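Local coordinates for protein nucleoporin NUP82 (Saccharomyces cerevisiae, PDB 3PBP) that serves as a structural component of the nuclear pore complex, where the N-terminal domain described here interacts with the nucleoporin NUP116, at residues V165-N170 against A279-P284; T183-S188 against L194-T199; G203-F208 against E313-S318. The protein carries 1 engineered substitution. All blocks are in the same frame, centred on the assembly; numbering follows the deposited sequence.

Contact 1 of 3, residues V165-N170 against A279-P284; sequences VLNKPN and AKVQGP
Leu166 and Asn167 meet Ala279 and Val281 in two small, separate touches, each made by the outer end of a side chain. Leu166 directs its side chain at the backbone of Ala279. Its CG lies anti to its carbonyl carbon (chi1 -56°), which carries the two methyl groups out to the facing chain: CD1 comes to 4.0 Å from Ala279 O, and CD2 stands 4.2 Å from Ala279 N. A branched aliphatic group suits this place because it covers a stretch of main chain without asking for a polar partner, and a small alanine is consistent with the main chain being what Leu166 meets. The two backbones stay well apart, the CA atoms of Leu166 and Ala279 being 7.1 Å from each other, so side chains must bridge the gap.

The contact joins one blade of the beta-propeller formed by the N-terminal domain to the chain that lines the edge of the next. Leu166 closes strand 164-166, an edge strand of its blade, whereas 279-284 runs beside strand 204-208 of the next blade, with Gln282 backbone-bonded to Ala207.

Asn167 turns the chain out of the strand with both backbone angles positive, a conformation that asparagine tolerates better than most residues. The side chain then leaves with CG opposite the backbone N (chi1 -158°), swinging the amide toward Val281, where OD1 lies 3.6 Å from CG2. This is a van der Waals touch between an amide oxygen and a methyl group, the two side chains slanting past one another. ND2 donates to the carbonyls of Asp149 and Val179, which fixes how the group is turned. Phe208 packs against both Asn167 and Val281. Lys280, between the two touching residues, points the other way and forms a salt bridge with Asp340.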
# COMPACT_ATOMS: atom_id res chain seq x y z
N VAL A 165 7.38 -9.69 -7.27
CA VAL A 165 7.23 -9.58 -5.84
C VAL A 165 7.95 -8.36 -5.33
O VAL A 165 9.16 -8.22 -5.50
CB VAL A 165 7.78 -10.83 -5.13
CG1 VAL A 165 7.62 -10.69 -3.63
CG2 VAL A 165 7.04 -12.06 -5.63
N LEU A 166 7.18 -7.48 -4.69
CA LEU A 166 7.72 -6.26 -4.14
C LEU A 166 7.65 -6.36 -2.64
O LEU A 166 6.87 -7.15 -2.10
CB LEU A 166 6.90 -5.06 -4.61
CG LEU A 166 6.77 -4.89 -6.13
CD1 LEU A 166 6.32 -3.48 -6.43
CD2 LEU A 166 8.09 -5.14 -6.81
N ASN A 167 8.47 -5.55 -1.97
CA ASN A 167 8.58 -5.50 -0.51
C ASN A 167 8.99 -6.88 0.03
O ASN A 167 8.41 -7.40 0.98
CB ASN A 167 7.26 -5.03 0.14
CG ASN A 167 7.47 -4.45 1.54
OD1 ASN A 167 8.38 -3.64 1.76
ND2 ASN A 167 6.62 -4.84 2.48
N LYS A 168 10.01 -7.46 -0.61
CA LYS A 168 10.53 -8.77 -0.23
C LYS A 168 11.16 -8.70 1.16
O LYS A 168 11.64 -7.64 1.59
CB LYS A 168 11.59 -9.23 -1.22
CG LYS A 168 11.11 -9.35 -2.66
CD LYS A 168 12.27 -9.73 -3.56
CE LYS A 168 11.94 -9.51 -5.03
NZ LYS A 168 13.14 -9.61 -5.91
N PRO A 169 11.16 -9.84 1.88
CA PRO A 169 11.76 -9.83 3.22
C PRO A 169 13.26 -9.53 3.16
O PRO A 169 13.93 -9.81 2.16
CB PRO A 169 11.46 -11.24 3.73
CG PRO A 169 10.18 -11.59 3.02
CD PRO A 169 10.45 -11.10 1.62
N ASN A 170 13.78 -8.95 4.24
CA ASN A 170 15.19 -8.61 4.34
C ASN A 170 15.93 -9.45 5.37
O ASN A 170 15.32 -10.12 6.22
CB ASN A 170 15.37 -7.14 4.72
CG ASN A 170 15.20 -6.21 3.55
OD1 ASN A 170 15.88 -6.36 2.53
ND2 ASN A 170 14.30 -5.24 3.68
N ALA A 279 9.93 -1.55 -7.90
CA ALA A 279 10.12 -0.29 -7.22
C ALA A 279 10.13 -0.46 -5.72
O ALA A 279 9.37 -1.26 -5.17
CB ALA A 279 9.03 0.66 -7.63
N LYS A 280 10.98 0.31 -5.04
CA LYS A 280 11.05 0.23 -3.60
C LYS A 280 10.14 1.25 -2.94
O LYS A 280 10.00 2.39 -3.41
CB LYS A 280 12.49 0.41 -3.13
CG LYS A 280 13.35 -0.80 -3.39
CD LYS A 280 14.71 -0.69 -2.73
CE LYS A 280 15.52 -1.97 -2.94
NZ LYS A 280 16.87 -1.95 -2.30
N VAL A 281 9.51 0.83 -1.85
CA VAL A 281 8.60 1.68 -1.09
C VAL A 281 9.18 3.00 -0.64
O VAL A 281 10.35 3.11 -0.29
CB VAL A 281 8.10 0.99 0.18
CG1 VAL A 281 6.57 0.99 0.18
CG2 VAL A 281 8.67 -0.40 0.28
N GLN A 282 8.32 4.01 -0.66
CA GLN A 282 8.66 5.35 -0.22
C GLN A 282 7.91 5.51 1.11
O GLN A 282 6.89 4.85 1.33
CB GLN A 282 8.19 6.39 -1.23
CG GLN A 282 8.81 6.26 -2.58
CD GLN A 282 8.55 7.48 -3.45
OE1 GLN A 282 8.63 8.61 -2.98
NE2 GLN A 282 8.25 7.25 -4.72
N GLY A 283 8.42 6.38 1.99
CA GLY A 283 7.76 6.58 3.27
C GLY A 283 8.67 6.42 4.49
O GLY A 283 9.84 6.07 4.36
N PRO A 284 8.13 6.63 5.70
CA PRO A 284 6.72 6.98 5.92
C PRO A 284 6.37 8.39 5.50
O PRO A 284 7.21 9.29 5.48
CB PRO A 284 6.53 6.80 7.43
CG PRO A 284 7.92 6.49 7.99
CD PRO A 284 8.91 6.87 6.92

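Contact 2 of 3, residues T183-S188 against L194-T199; sequences TDLEFS and LYCLNT
Phe187 and Leu194 face each other across a beta hairpin, and Leu194 CD1 sits over the centre of the phenyl ring, 3.8 Å from its centroid and 7° off the normal, a CH-pi contact. Leu194 carries CG anti to its backbone N (chi1 178°), which leans the branch over the facing strand. On the same side of the sheet, Leu185 CD1 packs 3.6 Å from Cys196 SG, so the part of that face made by Leu185, Phe187, Leu194 and Cys196 is largely apolar. The opposite side holds Asp184, Glu186, Tyr195 and Leu197; there Tyr195 brings CE2 to 3.6 Å from Ser188 CB.

Backbone bonds set this register. Glu186 and Tyr195 form a hydrogen-bonded antiparallel pair, as do Asp184 and Leu197, where Leu197 N donates almost straight to Asp184 O (3.0 Å, 175°). At the far end Thr183 N reaches Leu197 O at 2.8 Å while Asp184 N makes only a weak bond to that oxygen, a classic beta bulge. Beside it, the hydroxyl of Thr199 donates to Thr183 OG1 at 2.9 Å. A valine in place of Thr183 would probably leave the Thr199 hydroxyl without this acceptor and the bulged end without its side-chain tie.

Asp184 turns its carboxylate back on its own strand, OD1 accepting from Leu185 N at 2.7 Å from above the carboxylate plane. Lys129 pairs with OD1 and Ile302 N donates to OD2, which suits an acidic residue buried here. Strand 194-198 lies in the middle of its sheet, flanked by 182-187 and 204-208, while strands 299-306 and 313-319 of the next blade pack against the Asp184 and Leu197 side.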
# COMPACT_ATOMS: atom_id res chain seq x y z
N THR A 183 -1.74 -3.40 7.10
CA THR A 183 -3.12 -3.79 7.41
C THR A 183 -4.02 -3.59 6.22
O THR A 183 -5.03 -4.29 6.08
CB THR A 183 -3.78 -2.91 8.49
OG1 THR A 183 -2.86 -2.70 9.56
CG2 THR A 183 -5.04 -3.59 9.03
N ASP A 184 -3.68 -2.62 5.38
CA ASP A 184 -4.52 -2.30 4.23
C ASP A 184 -3.73 -1.73 3.06
O ASP A 184 -2.60 -1.26 3.21
CB ASP A 184 -5.63 -1.33 4.66
CG ASP A 184 -6.85 -1.38 3.75
OD1 ASP A 184 -6.89 -2.23 2.84
OD2 ASP A 184 -7.78 -0.57 3.96
N LEU A 185 -4.36 -1.79 1.90
CA LEU A 185 -3.79 -1.35 0.64
C LEU A 185 -4.86 -0.57 -0.09
O LEU A 185 -6.06 -0.87 0.04
CB LEU A 185 -3.45 -2.57 -0.19
CG LEU A 185 -2.00 -2.80 -0.57
CD1 LEU A 185 -1.13 -2.65 0.67
CD2 LEU A 185 -1.89 -4.18 -1.18
N GLU A 186 -4.44 0.41 -0.87
CA GLU A 186 -5.38 1.23 -1.60
C GLU A 186 -4.66 1.97 -2.71
O GLU A 186 -3.59 2.53 -2.52
CB GLU A 186 -6.06 2.21 -0.63
CG GLU A 186 -7.09 3.18 -1.22
CD GLU A 186 -8.29 2.48 -1.85
OE1 GLU A 186 -8.71 1.42 -1.32
OE2 GLU A 186 -8.83 3.01 -2.86
N PHE A 187 -5.25 1.95 -3.90
CA PHE A 187 -4.66 2.65 -5.02
C PHE A 187 -5.07 4.12 -5.03
O PHE A 187 -6.20 4.47 -4.70
CB PHE A 187 -5.09 2.01 -6.33
CG PHE A 187 -4.20 0.90 -6.80
CD1 PHE A 187 -3.03 1.18 -7.50
CD2 PHE A 187 -4.53 -0.43 -6.54
CE1 PHE A 187 -2.18 0.14 -7.94
CE2 PHE A 187 -3.69 -1.48 -6.99
CZ PHE A 187 -2.51 -1.19 -7.69
N SER A 188 -4.14 4.96 -5.42
CA SER A 188 -4.40 6.37 -5.55
C SER A 188 -5.27 6.50 -6.79
O SER A 188 -5.23 5.63 -7.66
CB SER A 188 -3.11 7.13 -5.76
OG SER A 188 -3.40 8.46 -6.13
N LEU A 194 0.48 3.19 -5.23
CA LEU A 194 -0.15 2.26 -4.30
C LEU A 194 0.18 2.68 -2.87
O LEU A 194 1.35 2.67 -2.46
CB LEU A 194 0.33 0.83 -4.57
CG LEU A 194 -0.23 -0.24 -3.63
CD1 LEU A 194 -1.75 -0.32 -3.77
CD2 LEU A 194 0.42 -1.59 -3.95
N TYR A 195 -0.84 3.07 -2.11
CA TYR A 195 -0.66 3.48 -0.72
C TYR A 195 -0.79 2.27 0.20
O TYR A 195 -1.68 1.45 0.02
CB TYR A 195 -1.73 4.51 -0.32
CG TYR A 195 -1.58 5.89 -0.89
CD1 TYR A 195 -0.54 6.72 -0.50
CD2 TYR A 195 -2.51 6.39 -1.79
CE1 TYR A 195 -0.43 8.02 -0.98
CE2 TYR A 195 -2.43 7.69 -2.27
CZ TYR A 195 -1.38 8.50 -1.86
OH TYR A 195 -1.30 9.79 -2.32
N CYS A 196 0.09 2.18 1.19
CA CYS A 196 0.06 1.08 2.15
C CYS A 196 -0.07 1.63 3.55
O CYS A 196 0.64 2.55 3.92
CB CYS A 196 1.36 0.28 2.10
SG CYS A 196 1.70 -0.40 0.47
N LEU A 197 -1.00 1.07 4.32
CA LEU A 197 -1.20 1.48 5.70
C LEU A 197 -0.60 0.39 6.60
O LEU A 197 -1.10 -0.73 6.63
CB LEU A 197 -2.68 1.62 6.00
CG LEU A 197 -3.02 2.07 7.42
CD1 LEU A 197 -2.66 3.54 7.58
CD2 LEU A 197 -4.50 1.87 7.70
N ASN A 198 0.47 0.71 7.31
CA ASN A 198 1.10 -0.28 8.18
C ASN A 198 0.87 0.03 9.67
O ASN A 198 0.43 1.13 10.03
CB ASN A 198 2.60 -0.39 7.86
CG ASN A 198 3.45 0.49 8.73
OD1 ASN A 198 3.07 1.61 9.05
ND2 ASN A 198 4.61 -0.02 9.12
N THR A 199 1.16 -0.94 10.53
CA THR A 199 0.93 -0.80 11.95
C THR A 199 2.14 -0.77 12.88
O THR A 199 2.00 -0.39 14.05
CB THR A 199 -0.00 -1.91 12.41
OG1 THR A 199 -1.27 -1.73 11.77
CG2 THR A 199 -0.19 -1.87 13.92

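Contact 3 of 3, residues G203-F208 against E313-S318; sequences GDIFAF and EIVCVS
This is an apolar face-to-face contact between adjacent propeller blades, in which one isoleucine of strand 204-208 meets two valines of strand 313-319. Ile205 supplies all of its side: its extended branch (chi1 -63°, chi2 174°) thrusts CD1 across the interface, 3.9 Å from Val317 CG2 and 4.3 Å from Val315 CG1. Ile205 and Val317 approach tip to tip, methyl against methyl, and the longer reach of isoleucine allows it to span a distance that the short valines leave between the sheets. Val315 and Val317, two residues apart on an extended strand, project from the same face, whereas Cys316 between them turns away, the usual alternation of a beta strand. Aliphatic, beta-branched residues suit such a place, being compatible with extended backbone and needing no polar partner in this buried layer. All three touching residues are buried, and the segments meet through apolar side chains.

Around the contact, Leu327 of strand 323-329 also packs on Ile205, and Ile302 of strand 299-306 on Val315, so both strands flanking 313-319 contribute to the layer. Strand 204-208, for its part, is bonded to strand 194-198 along one edge and, through Ile205, to the chain at Phe285 along the other.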
# COMPACT_ATOMS: atom_id res chain seq x y z
N GLY A 203 0.55 3.14 13.16
CA GLY A 203 -0.07 3.49 11.90
C GLY A 203 0.68 4.54 11.09
O GLY A 203 0.91 5.66 11.55
N ASP A 204 1.06 4.16 9.89
CA ASP A 204 1.77 5.05 8.99
C ASP A 204 1.41 4.76 7.54
O ASP A 204 0.79 3.74 7.25
CB ASP A 204 3.28 4.90 9.20
CG ASP A 204 3.78 5.74 10.37
OD1 ASP A 204 3.71 7.00 10.28
OD2 ASP A 204 4.24 5.14 11.38
N ILE A 205 1.77 5.66 6.64
CA ILE A 205 1.47 5.47 5.24
C ILE A 205 2.74 5.40 4.40
O ILE A 205 3.65 6.21 4.54
CB ILE A 205 0.56 6.62 4.72
CG1 ILE A 205 -0.77 6.59 5.46
CG2 ILE A 205 0.37 6.49 3.22
CD1 ILE A 205 -1.68 7.73 5.15
N PHE A 206 2.82 4.39 3.55
CA PHE A 206 3.96 4.25 2.67
C PHE A 206 3.38 4.23 1.27
O PHE A 206 2.15 4.20 1.11
CB PHE A 206 4.73 2.96 2.96
CG PHE A 206 5.43 2.96 4.29
CD1 PHE A 206 4.71 2.83 5.48
CD2 PHE A 206 6.80 3.14 4.36
CE1 PHE A 206 5.35 2.89 6.72
CE2 PHE A 206 7.45 3.21 5.60
CZ PHE A 206 6.72 3.09 6.78
N ALA A 207 4.24 4.28 0.26
CA ALA A 207 3.72 4.27 -1.09
C ALA A 207 4.70 3.77 -2.12
O ALA A 207 5.90 3.99 -2.01
CB ALA A 207 3.24 5.66 -1.46
N PHE A 208 4.15 3.07 -3.10
CA PHE A 208 4.91 2.54 -4.22
C PHE A 208 4.57 3.44 -5.42
O PHE A 208 3.42 3.51 -5.86
CB PHE A 208 4.48 1.11 -4.52
CG PHE A 208 4.96 0.11 -3.54
CD1 PHE A 208 6.26 -0.39 -3.62
CD2 PHE A 208 4.12 -0.35 -2.54
CE1 PHE A 208 6.71 -1.34 -2.71
CE2 PHE A 208 4.55 -1.30 -1.62
CZ PHE A 208 5.86 -1.81 -1.71
N GLU A 313 -7.69 13.81 -5.13
CA GLU A 313 -8.26 12.91 -4.12
C GLU A 313 -7.96 13.24 -2.66
O GLU A 313 -7.09 14.06 -2.33
CB GLU A 313 -7.76 11.50 -4.37
CG GLU A 313 -6.26 11.48 -4.60
CD GLU A 313 -5.65 10.12 -4.46
OE1 GLU A 313 -6.29 9.14 -4.89
OE2 GLU A 313 -4.52 10.02 -3.94
N ILE A 314 -8.67 12.53 -1.79
CA ILE A 314 -8.51 12.67 -0.37
C ILE A 314 -8.21 11.28 0.16
O ILE A 314 -8.87 10.31 -0.22
CB ILE A 314 -9.80 13.21 0.29
CG1 ILE A 314 -9.96 14.69 -0.05
CG2 ILE A 314 -9.74 13.04 1.80
CD1 ILE A 314 -11.27 15.24 0.40
N VAL A 315 -7.20 11.18 1.01
CA VAL A 315 -6.83 9.90 1.59
C VAL A 315 -7.53 9.79 2.93
O VAL A 315 -7.44 10.70 3.73
CB VAL A 315 -5.31 9.79 1.81
CG1 VAL A 315 -4.98 8.44 2.41
CG2 VAL A 315 -4.58 9.99 0.49
N CYS A 316 -8.23 8.69 3.16
CA CYS A 316 -8.93 8.51 4.42
C CYS A 316 -8.36 7.34 5.20
O CYS A 316 -8.15 6.26 4.64
CB CYS A 316 -10.43 8.30 4.19
SG CYS A 316 -11.38 8.05 5.73
N VAL A 317 -8.13 7.55 6.50
CA VAL A 317 -7.59 6.51 7.37
C VAL A 317 -8.44 6.28 8.63
O VAL A 317 -8.88 7.23 9.29
CB VAL A 317 -6.16 6.85 7.79
CG1 VAL A 317 -5.57 5.70 8.58
CG2 VAL A 317 -5.31 7.14 6.56
N SER A 318 -8.67 5.00 8.95
CA SER A 318 -9.43 4.58 10.13
C SER A 318 -8.52 4.37 11.33
O SER A 318 -7.32 4.08 11.17
CB SER A 318 -10.12 3.23 9.89
OG SER A 318 -11.21 3.36 9.01

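Strand 204-208 ties the three contacts together. In contact 3 it neighbours strand 194-198 of contact 2 in one sheet (centres about 6 Å apart), Cys196 O lying 2.9 Å from Phe206 N, a probable hydrogen bond. Contact 1 touches the other edge of this strand, Gln282 N standing 2.8 Å from Ala207 O, likewise. Contacts 1 and 2 stay about 5 Å apart at their nearest atoms. Contact 2 holds one blade together; contacts 1 and 3 join it, or the chain along its edge, to the blades on its two sides. Each borders NUP116, whose Arg101 hydrogen-bonds to Pro284 O, Arg118 packs on Thr199, and Lys98 salt-bridges Asp204 and hydrogen-bonds to Gly203 O.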